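Local structure of TRUD (Uncultured prochloron, 4BS9) at residues Thr116-Gly121 / Tyr167-Leu172; Cys209-Ala214 / Cys318-Asp323; Ser436-Gly441 / Cys519-Pro524. The protein probably acts as an ATP-dependent, zinc-containing heterocyclase of cyanobactin (trunkamide) biosynthesis, adenylating a precursor peptide as it closes heterocycles in it. All blocks are in the same frame, centred on the assembly; numbering follows the deposited sequence.

Contact 1: residues Thr116-Gly121 / Tyr167-Leu172; sequences TTAGKG and YLQPEL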
loop_
_atom_site.group_PDB
_atom_site.type_symbol
_atom_site.label_atom_id
_atom_site.label_comp_id
_atom_site.label_asym_id
_atom_site.label_seq_id
_atom_site.Cartn_x
_atom_site.Cartn_y
_atom_site.Cartn_z
ATOM N N THR A 116 14.856 26.292 22.183
ATOM C CA THR A 116 14.897 25.883 23.602
ATOM C C THR A 116 14.877 24.369 23.762
ATOM O O THR A 116 14.737 23.626 22.785
ATOM C CB THR A 116 13.687 26.421 24.398
ATOM O OG1 THR A 116 12.488 25.848 23.867
ATOM C CG2 THR A 116 13.587 27.936 24.315
ATOM N N THR A 117 14.990 23.923 25.008
ATOM C CA THR A 117 15.009 22.514 25.323
ATOM C C THR A 117 13.909 22.178 26.307
ATOM O O THR A 117 13.456 23.044 27.042
ATOM C CB THR A 117 16.356 22.129 25.921
ATOM O OG1 THR A 117 16.577 22.883 27.124
ATOM C CG2 THR A 117 17.438 22.417 24.921
ATOM N N ALA A 118 13.490 20.913 26.325
ATOM C CA ALA A 118 12.420 20.482 27.200
ATOM C C ALA A 118 13.003 19.675 28.322
ATOM O O ALA A 118 12.891 20.044 29.485
ATOM C CB ALA A 118 11.398 19.673 26.448
ATOM N N GLY A 119 13.647 18.571 28.010
ATOM C CA GLY A 119 14.165 17.740 29.098
ATOM C C GLY A 119 15.436 18.266 29.733
ATOM O O GLY A 119 15.709 19.466 29.722
ATOM N N LYS A 120 16.207 17.345 30.297
ATOM C CA LYS A 120 17.583 17.607 30.682
ATOM C C LYS A 120 18.528 16.951 29.672
ATOM O O LYS A 120 19.737 16.971 29.849
ATOM C CB LYS A 120 17.858 17.044 32.074
ATOM C CG LYS A 120 16.985 17.603 33.194
ATOM C CD LYS A 120 17.152 16.757 34.456
ATOM C CE LYS A 120 16.888 17.533 35.743
ATOM N NZ LYS A 120 17.664 16.975 36.893
ATOM N N GLY A 121 17.972 16.390 28.600
ATOM C CA GLY A 121 18.729 15.509 27.719
ATOM C C GLY A 121 19.121 16.110 26.395
ATOM O O GLY A 121 19.224 15.405 25.408
ATOM N N TYR A 167 8.973 13.052 23.749
ATOM C CA TYR A 167 7.776 13.853 23.548
ATOM C C TYR A 167 6.846 13.782 24.736
ATOM O O TYR A 167 5.862 14.512 24.778
ATOM C CB TYR A 167 7.064 13.410 22.260
ATOM C CG TYR A 167 7.570 14.112 21.005
ATOM C CD1 TYR A 167 8.873 14.595 20.923
ATOM C CD2 TYR A 167 6.748 14.291 19.899
ATOM C CE1 TYR A 167 9.336 15.232 19.791
ATOM C CE2 TYR A 167 7.213 14.932 18.761
ATOM C CZ TYR A 167 8.510 15.391 18.719
ATOM O OH TYR A 167 9.013 16.040 17.622
ATOM N N LEU A 168 7.147 12.911 25.699
ATOM C CA LEU A 168 6.401 12.869 26.967
ATOM C C LEU A 168 7.169 13.487 28.115
ATOM O O LEU A 168 6.769 13.369 29.271
ATOM C CB LEU A 168 5.978 11.441 27.315
ATOM C CG LEU A 168 4.979 10.849 26.320
ATOM C CD1 LEU A 168 4.360 9.566 26.850
ATOM C CD2 LEU A 168 3.892 11.871 25.986
ATOM N N GLN A 169 8.268 14.155 27.793
ATOM C CA GLN A 169 8.966 14.959 28.757
ATOM C C GLN A 169 7.964 15.823 29.533
ATOM O O GLN A 169 7.203 16.568 28.933
ATOM C CB GLN A 169 9.934 15.863 28.032
ATOM C CG GLN A 169 10.953 16.456 28.955
ATOM C CD GLN A 169 11.869 15.389 29.484
ATOM O OE1 GLN A 169 11.922 15.161 30.681
ATOM N NE2 GLN A 169 12.580 14.711 28.586
ATOM N N PRO A 170 7.943 15.711 30.870
ATOM C CA PRO A 170 6.999 16.444 31.724
ATOM C C PRO A 170 6.998 17.936 31.541
ATOM O O PRO A 170 5.970 18.557 31.690
ATOM C CB PRO A 170 7.505 16.141 33.121
ATOM C CG PRO A 170 8.060 14.782 32.988
ATOM C CD PRO A 170 8.706 14.727 31.645
ATOM N N GLU A 171 8.149 18.513 31.235
ATOM C CA GLU A 171 8.258 19.963 31.109
ATOM C C GLU A 171 7.345 20.563 30.022
ATOM O O GLU A 171 6.947 21.729 30.091
ATOM C CB GLU A 171 9.705 20.317 30.826
ATOM C CG GLU A 171 9.989 21.801 30.905
ATOM C CD GLU A 171 11.456 22.098 31.140
ATOM O OE1 GLU A 171 12.060 21.419 32.008
ATOM O OE2 GLU A 171 11.999 23.006 30.461
ATOM N N LEU A 172 7.006 19.751 29.030
ATOM C CA LEU A 172 6.222 20.206 27.887
ATOM C C LEU A 172 4.827 20.677 28.278
ATOM O O LEU A 172 4.243 21.524 27.611
ATOM C CB LEU A 172 6.131 19.094 26.843
ATOM C CG LEU A 172 7.497 18.637 26.324
ATOM C CD1 LEU A 172 7.403 17.285 25.645
ATOM C CD2 LEU A 172 8.093 19.671 25.392
#
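The loops that leave the ends of two neighbouring parallel strands, 112-117 and 160-163 of a mixed sheet, meet where Ala118 and Gly119 face Gln169, Glu171 and Leu172. Gln169 CG is anti to the backbone N (chi1 -164°), and a bend at chi2 (67°) brings CD against Gly119 CA. There Gln169 CD lies 3.3 Å from Gly119 CA, and Gln169 NE2 is 3.5 Å from the same carbon. The amide lies against the backbone of Gly119 in van der Waals contact, consistent with the absence of a side chain there. Beside it, Ala118 CB meets one methyl branch of Leu172, CD2, at 3.5 Å. The extended Glu171 chain passes Ala118 O, its CB 3.5 Å from that atom. The carboxylate end also lies close to that carbonyl, but two acceptors do not bond, and its exact placement is doubtful. A type I turn from Gln169 to Leu172, closed by Leu172 N to Gln169 O, presents these side chains together. Backbone bonds from Thr116 and Ala118 to Leu163 join the two strand ends; Leu172, opening helix 172-182, packs on Val162 and Leu188 of the sheet and on Trp210 of helix 210-217.

Contact 2: residues Cys209-Ala214 / Cys318-Asp323; sequences CWHCLA and CPTCGD. With ZN (zinc ion), chain B.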
loop_
_atom_site.group_PDB
_atom_site.type_symbol
_atom_site.label_atom_id
_atom_site.label_comp_id
_atom_site.label_asym_id
_atom_site.label_seq_id
_atom_site.Cartn_x
_atom_site.Cartn_y
_atom_site.Cartn_z
ATOM N N CYS A 209 -3.111 20.721 20.893
ATOM C CA CYS A 209 -2.050 21.130 21.802
ATOM C C CYS A 209 -1.165 19.902 22.039
ATOM O O CYS A 209 -1.458 18.812 21.535
ATOM C CB CYS A 209 -2.636 21.709 23.086
ATOM S SG CYS A 209 -3.183 20.448 24.213
ATOM N N TRP A 210 -0.089 20.080 22.795
ATOM C CA TRP A 210 0.794 18.967 23.140
ATOM C C TRP A 210 0.090 17.873 23.927
ATOM O O TRP A 210 0.390 16.684 23.764
ATOM C CB TRP A 210 1.967 19.457 23.966
ATOM C CG TRP A 210 2.706 18.349 24.601
ATOM C CD1 TRP A 210 3.697 17.603 24.042
ATOM C CD2 TRP A 210 2.505 17.840 25.919
ATOM N NE1 TRP A 210 4.132 16.665 24.934
ATOM C CE2 TRP A 210 3.415 16.791 26.098
ATOM C CE3 TRP A 210 1.638 18.169 26.967
ATOM C CZ2 TRP A 210 3.490 16.074 27.281
ATOM C CZ3 TRP A 210 1.711 17.457 28.136
ATOM C CH2 TRP A 210 2.627 16.423 28.287
ATOM N N HIS A 211 -0.811 18.287 24.812
ATOM C CA HIS A 211 -1.694 17.363 25.535
ATOM C C HIS A 211 -2.643 16.549 24.624
ATOM O O HIS A 211 -3.037 15.416 24.970
ATOM C CB HIS A 211 -2.474 18.112 26.619
ATOM C CG HIS A 211 -3.172 17.215 27.580
ATOM N ND1 HIS A 211 -4.108 17.677 28.475
ATOM C CD2 HIS A 211 -3.114 15.868 27.751
ATOM C CE1 HIS A 211 -4.591 16.656 29.165
ATOM N NE2 HIS A 211 -3.998 15.550 28.749
ATOM N N CYS A 212 -2.993 17.083 23.458
ATOM C CA CYS A 212 -3.750 16.275 22.488
ATOM C C CYS A 212 -2.907 15.084 22.068
ATOM O O CYS A 212 -3.372 13.933 22.008
ATOM C CB CYS A 212 -4.159 17.111 21.271
ATOM S SG CYS A 212 -5.386 18.382 21.665
ATOM N N LEU A 213 -1.643 15.393 21.802
ATOM C CA LEU A 213 -0.645 14.408 21.424
ATOM C C LEU A 213 -0.395 13.433 22.583
ATOM O O LEU A 213 -0.482 12.222 22.425
ATOM C CB LEU A 213 0.645 15.128 21.022
ATOM C CG LEU A 213 1.884 14.249 20.895
ATOM C CD1 LEU A 213 1.854 13.476 19.585
ATOM C CD2 LEU A 213 3.141 15.086 20.989
ATOM N N ALA A 214 -0.127 13.980 23.757
ATOM C CA ALA A 214 0.280 13.175 24.891
ATOM C C ALA A 214 -0.743 12.143 25.375
ATOM O O ALA A 214 -0.330 11.049 25.718
ATOM C CB ALA A 214 0.699 14.076 26.042
ATOM N N CYS A 318 -10.253 17.912 24.899
ATOM C CA CYS A 318 -8.968 17.989 25.505
ATOM C C CYS A 318 -9.097 18.822 26.748
ATOM O O CYS A 318 -9.517 19.969 26.669
ATOM C CB CYS A 318 -7.984 18.648 24.561
ATOM S SG CYS A 318 -6.444 18.933 25.406
ATOM N N PRO A 319 -8.755 18.257 27.910
ATOM C CA PRO A 319 -8.816 19.042 29.152
ATOM C C PRO A 319 -8.023 20.355 29.097
ATOM O O PRO A 319 -8.453 21.341 29.657
ATOM C CB PRO A 319 -8.202 18.111 30.198
ATOM C CG PRO A 319 -8.320 16.744 29.629
ATOM C CD PRO A 319 -8.282 16.886 28.139
ATOM N N THR A 320 -6.884 20.366 28.426
ATOM C CA THR A 320 -6.076 21.578 28.343
ATOM C C THR A 320 -6.611 22.605 27.326
ATOM O O THR A 320 -6.818 23.760 27.686
ATOM C CB THR A 320 -4.598 21.250 28.044
ATOM O OG1 THR A 320 -4.065 20.465 29.109
ATOM C CG2 THR A 320 -3.783 22.498 27.941
ATOM N N CYS A 321 -6.822 22.209 26.073
ATOM C CA CYS A 321 -7.211 23.177 25.044
ATOM C C CYS A 321 -8.640 23.008 24.505
ATOM O O CYS A 321 -9.001 23.648 23.530
ATOM C CB CYS A 321 -6.210 23.137 23.897
ATOM S SG CYS A 321 -6.536 21.831 22.702
ATOM N N GLY A 322 -9.452 22.189 25.157
ATOM C CA GLY A 322 -10.805 21.919 24.692
ATOM C C GLY A 322 -11.834 21.982 25.804
ATOM O O GLY A 322 -11.691 22.770 26.732
ATOM N N ASP A 323 -12.880 21.161 25.694
ATOM C CA ASP A 323 -13.956 21.106 26.689
ATOM C C ASP A 323 -13.961 19.762 27.433
ATOM O O ASP A 323 -14.438 18.742 26.935
ATOM C CB ASP A 323 -15.307 21.361 26.026
ATOM C CG ASP A 323 -16.450 21.446 27.028
ATOM O OD1 ASP A 323 -16.205 21.412 28.263
ATOM O OD2 ASP A 323 -17.610 21.555 26.573
HETATM ZN ZN ZN B . -5.371 19.894 23.510
#
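The His211 imidazole has Thr320 at its edge, near the ring plane, while Pro319 and the sulfur of Cys318 approach obliquely; the Trp210 indole carries Ala214 CB over one face, toward the rim. His211 CG is anti to the backbone N (chi1 -168°), which places it 3.7 Å from Thr320 OG1. His211 ND1 and Thr320 OG1 share a fairly straight hydrogen bond (2.9 Å, 153°) in which either may be the donor. His211 CE1 touches Pro319 CG at 3.8 Å, the side chains crossing at about a right angle. Next to the hydrogen bond lies the zinc site, two CxxC pairs that illustrate how one ion joins distant chain segments. The zinc ion is held by Cys209 SG, Cys212 SG, Cys318 SG and Cys321 SG, each at 2.4 Å. Cys209 is the N-cap of helix 210-217, and its N donates to Cys212 SG over 3.4 Å. In the other pair, with the CPxCG sequence of a zinc knuckle, the N-H of Cys321 is directed almost straight at Cys318 SG (N to SG 3.4 Å, 176°). Four cysteine ligands, presumably thiolates, would carry net negative charge that these N-H groups probably temper; an all-protein ligand set is consistent with a structural zinc.

Contact 3: residues Ser436-Gly441 / Cys519-Pro524; sequences SGIFQG and CYYRYP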
loop_
_atom_site.group_PDB
_atom_site.type_symbol
_atom_site.label_atom_id
_atom_site.label_comp_id
_atom_site.label_asym_id
_atom_site.label_seq_id
_atom_site.Cartn_x
_atom_site.Cartn_y
_atom_site.Cartn_z
ATOM N N SER A 436 -12.401 3.052 22.779
ATOM C CA SER A 436 -13.409 3.990 23.260
ATOM C C SER A 436 -13.877 3.618 24.672
ATOM O O SER A 436 -14.139 4.496 25.499
ATOM C CB SER A 436 -14.583 4.049 22.286
ATOM O OG SER A 436 -14.131 4.269 20.953
ATOM N N GLY A 437 -13.943 2.315 24.957
ATOM C CA GLY A 437 -14.376 1.814 26.277
ATOM C C GLY A 437 -13.426 2.133 27.412
ATOM O O GLY A 437 -13.833 2.204 28.571
ATOM N N ILE A 438 -12.162 2.347 27.081
ATOM C CA ILE A 438 -11.168 2.598 28.099
ATOM C C ILE A 438 -11.424 3.918 28.809
ATOM O O ILE A 438 -11.596 4.959 28.171
ATOM C CB ILE A 438 -9.750 2.628 27.519
ATOM C CG1 ILE A 438 -9.474 1.317 26.791
ATOM C CG2 ILE A 438 -8.735 2.853 28.631
ATOM C CD1 ILE A 438 -8.091 1.227 26.223
ATOM N N PHE A 439 -11.415 3.839 30.133
ATOM C CA PHE A 439 -11.761 4.941 31.024
ATOM C C PHE A 439 -10.683 5.995 30.941
ATOM O O PHE A 439 -9.536 5.745 31.256
ATOM C CB PHE A 439 -11.861 4.394 32.450
ATOM C CG PHE A 439 -12.232 5.407 33.493
ATOM C CD1 PHE A 439 -13.529 5.873 33.601
ATOM C CD2 PHE A 439 -11.304 5.824 34.428
ATOM C CE1 PHE A 439 -13.884 6.774 34.595
ATOM C CE2 PHE A 439 -11.646 6.729 35.415
ATOM C CZ PHE A 439 -12.936 7.206 35.499
ATOM N N GLN A 440 -11.048 7.169 30.480
ATOM C CA GLN A 440 -10.100 8.237 30.374
ATOM C C GLN A 440 -10.077 9.091 31.629
ATOM O O GLN A 440 -9.031 9.591 31.990
ATOM C CB GLN A 440 -10.389 9.094 29.138
ATOM C CG GLN A 440 -10.080 8.380 27.825
ATOM C CD GLN A 440 -10.218 9.267 26.600
ATOM O OE1 GLN A 440 -10.428 10.490 26.697
ATOM N NE2 GLN A 440 -10.121 8.654 25.431
ATOM N N GLY A 441 -11.201 9.261 32.306
ATOM C CA GLY A 441 -11.291 10.280 33.353
ATOM C C GLY A 441 -12.405 11.310 33.166
ATOM O O GLY A 441 -12.906 11.821 34.162
ATOM N N CYS A 519 -18.986 -0.014 33.615
ATOM C CA CYS A 519 -19.274 0.682 32.367
ATOM C C CYS A 519 -18.073 0.930 31.476
ATOM O O CYS A 519 -18.247 1.069 30.270
ATOM C CB CYS A 519 -19.962 2.004 32.668
ATOM S SG CYS A 519 -21.587 1.770 33.420
ATOM N N TYR A 520 -16.866 0.982 32.049
ATOM C CA TYR A 520 -15.646 1.304 31.279
ATOM C C TYR A 520 -14.506 0.354 31.608
ATOM O O TYR A 520 -14.362 -0.076 32.758
ATOM C CB TYR A 520 -15.209 2.759 31.537
ATOM C CG TYR A 520 -16.262 3.781 31.137
ATOM C CD1 TYR A 520 -16.426 4.157 29.812
ATOM C CD2 TYR A 520 -17.104 4.345 32.082
ATOM C CE1 TYR A 520 -17.402 5.070 29.440
ATOM C CE2 TYR A 520 -18.078 5.264 31.725
ATOM C CZ TYR A 520 -18.228 5.624 30.402
ATOM O OH TYR A 520 -19.193 6.540 30.042
ATOM N N TYR A 521 -13.698 0.016 30.599
ATOM C CA TYR A 521 -12.505 -0.818 30.824
ATOM C C TYR A 521 -11.481 0.002 31.626
ATOM O O TYR A 521 -11.423 1.222 31.515
ATOM C CB TYR A 521 -11.861 -1.308 29.519
ATOM C CG TYR A 521 -12.772 -1.962 28.502
ATOM C CD1 TYR A 521 -13.311 -3.229 28.710
ATOM C CD2 TYR A 521 -13.056 -1.335 27.307
ATOM C CE1 TYR A 521 -14.134 -3.843 27.763
ATOM C CE2 TYR A 521 -13.880 -1.920 26.365
ATOM C CZ TYR A 521 -14.415 -3.184 26.587
ATOM O OH TYR A 521 -15.222 -3.757 25.614
ATOM N N ARG A 522 -10.705 -0.688 32.447
ATOM C CA ARG A 522 -9.633 -0.101 33.248
ATOM C C ARG A 522 -10.071 1.006 34.201
ATOM O O ARG A 522 -9.356 1.989 34.371
ATOM C CB ARG A 522 -8.510 0.404 32.348
ATOM C CG ARG A 522 -7.980 -0.616 31.356
ATOM C CD ARG A 522 -6.643 -0.184 30.741
ATOM N NE ARG A 522 -6.513 -0.622 29.342
ATOM C CZ ARG A 522 -5.491 -0.345 28.525
ATOM N NH1 ARG A 522 -4.454 0.372 28.936
ATOM N NH2 ARG A 522 -5.509 -0.801 27.279
ATOM N N TYR A 523 -11.232 0.855 34.833
ATOM C CA TYR A 523 -11.639 1.820 35.859
ATOM C C TYR A 523 -10.717 1.607 37.061
ATOM O O TYR A 523 -10.526 0.485 37.480
ATOM C CB TYR A 523 -13.107 1.619 36.256
ATOM C CG TYR A 523 -13.523 2.526 37.386
ATOM C CD1 TYR A 523 -13.947 3.831 37.152
ATOM C CD2 TYR A 523 -13.443 2.098 38.703
ATOM C CE1 TYR A 523 -14.297 4.668 38.201
ATOM C CE2 TYR A 523 -13.785 2.933 39.746
ATOM C CZ TYR A 523 -14.210 4.206 39.486
ATOM O OH TYR A 523 -14.552 4.991 40.537
ATOM N N PRO A 524 -10.126 2.674 37.615
ATOM C CA PRO A 524 -9.147 2.452 38.693
ATOM C C PRO A 524 -9.800 2.187 40.035
ATOM O O PRO A 524 -10.354 3.100 40.635
ATOM C CB PRO A 524 -8.377 3.778 38.742
ATOM C CG PRO A 524 -9.359 4.790 38.281
ATOM C CD PRO A 524 -10.249 4.100 37.272
#
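Phe439 and Tyr523 both carry CG anti to the backbone N (chi1 -179° and 176°), and the two side chains lie side by side, pointing the same way. The edge of Tyr523 is turned to the face of Phe439, an edge-to-face pair with centroids 5.1 Å apart and planes at 64°. Tyr523 CD1 stands over the centre of the Phe439 ring, and Gly441 N over the centre of the opposite face. Pro524 crosses Phe439 at about a right angle, its CD 3.5 Å from Phe439 CD2, while the base of Phe439 rests on Tyr520, CB to CB at 3.8 Å. The aromatic packing flanks a single parallel beta bridge between Ile438 and Tyr521, which in this YcaO region joins the chain after helix 425-437 to that after helix 516-519. Tyr521 N donates to Gly437 O at 3.0 Å from above the carbonyl plane, the more bent of the two bonds; Phe439 N donates to Tyr521 O at 3.0 Å, close to that carbonyl's plane. Gly437 O also lies at the edge of the Tyr520 ring, and Tyr521 CD2 packs on Gly437 C at 3.5 Å. At the more exposed side, Ile438 CD1 sits over one face of the Arg522 guanidinium, 3.4 Å from Arg522 NH2. The hydroxyl of Tyr523 is hydrogen-bonded to Asp499, and Phe439 and Tyr523 both lean on Thr516 of helix 516-519.

How the contacts relate
From the N terminus the contacts follow one another in series; none nests within or crosses another. Contact 1 closes a loop of 45 residues that holds helix 124-136 and strands 140-142 and 160-163, joining two strand ends of the mixed sheet. Contact 2 closes a longer excursion of 103 residues, including helices 222-234 and 257-283 and the last two strands of that sheet. It touches contact 1 directly: Tyr167 O probably accepts a hydrogen bond from Trp210 NE1. Contact 3 closes 77 residues within the YcaO region, tying the chain that follows helix 425-437 to the chain that follows helix 516-519. Its nearest atoms lie about 7 Å from contact 2 and about 13 Å from contact 1.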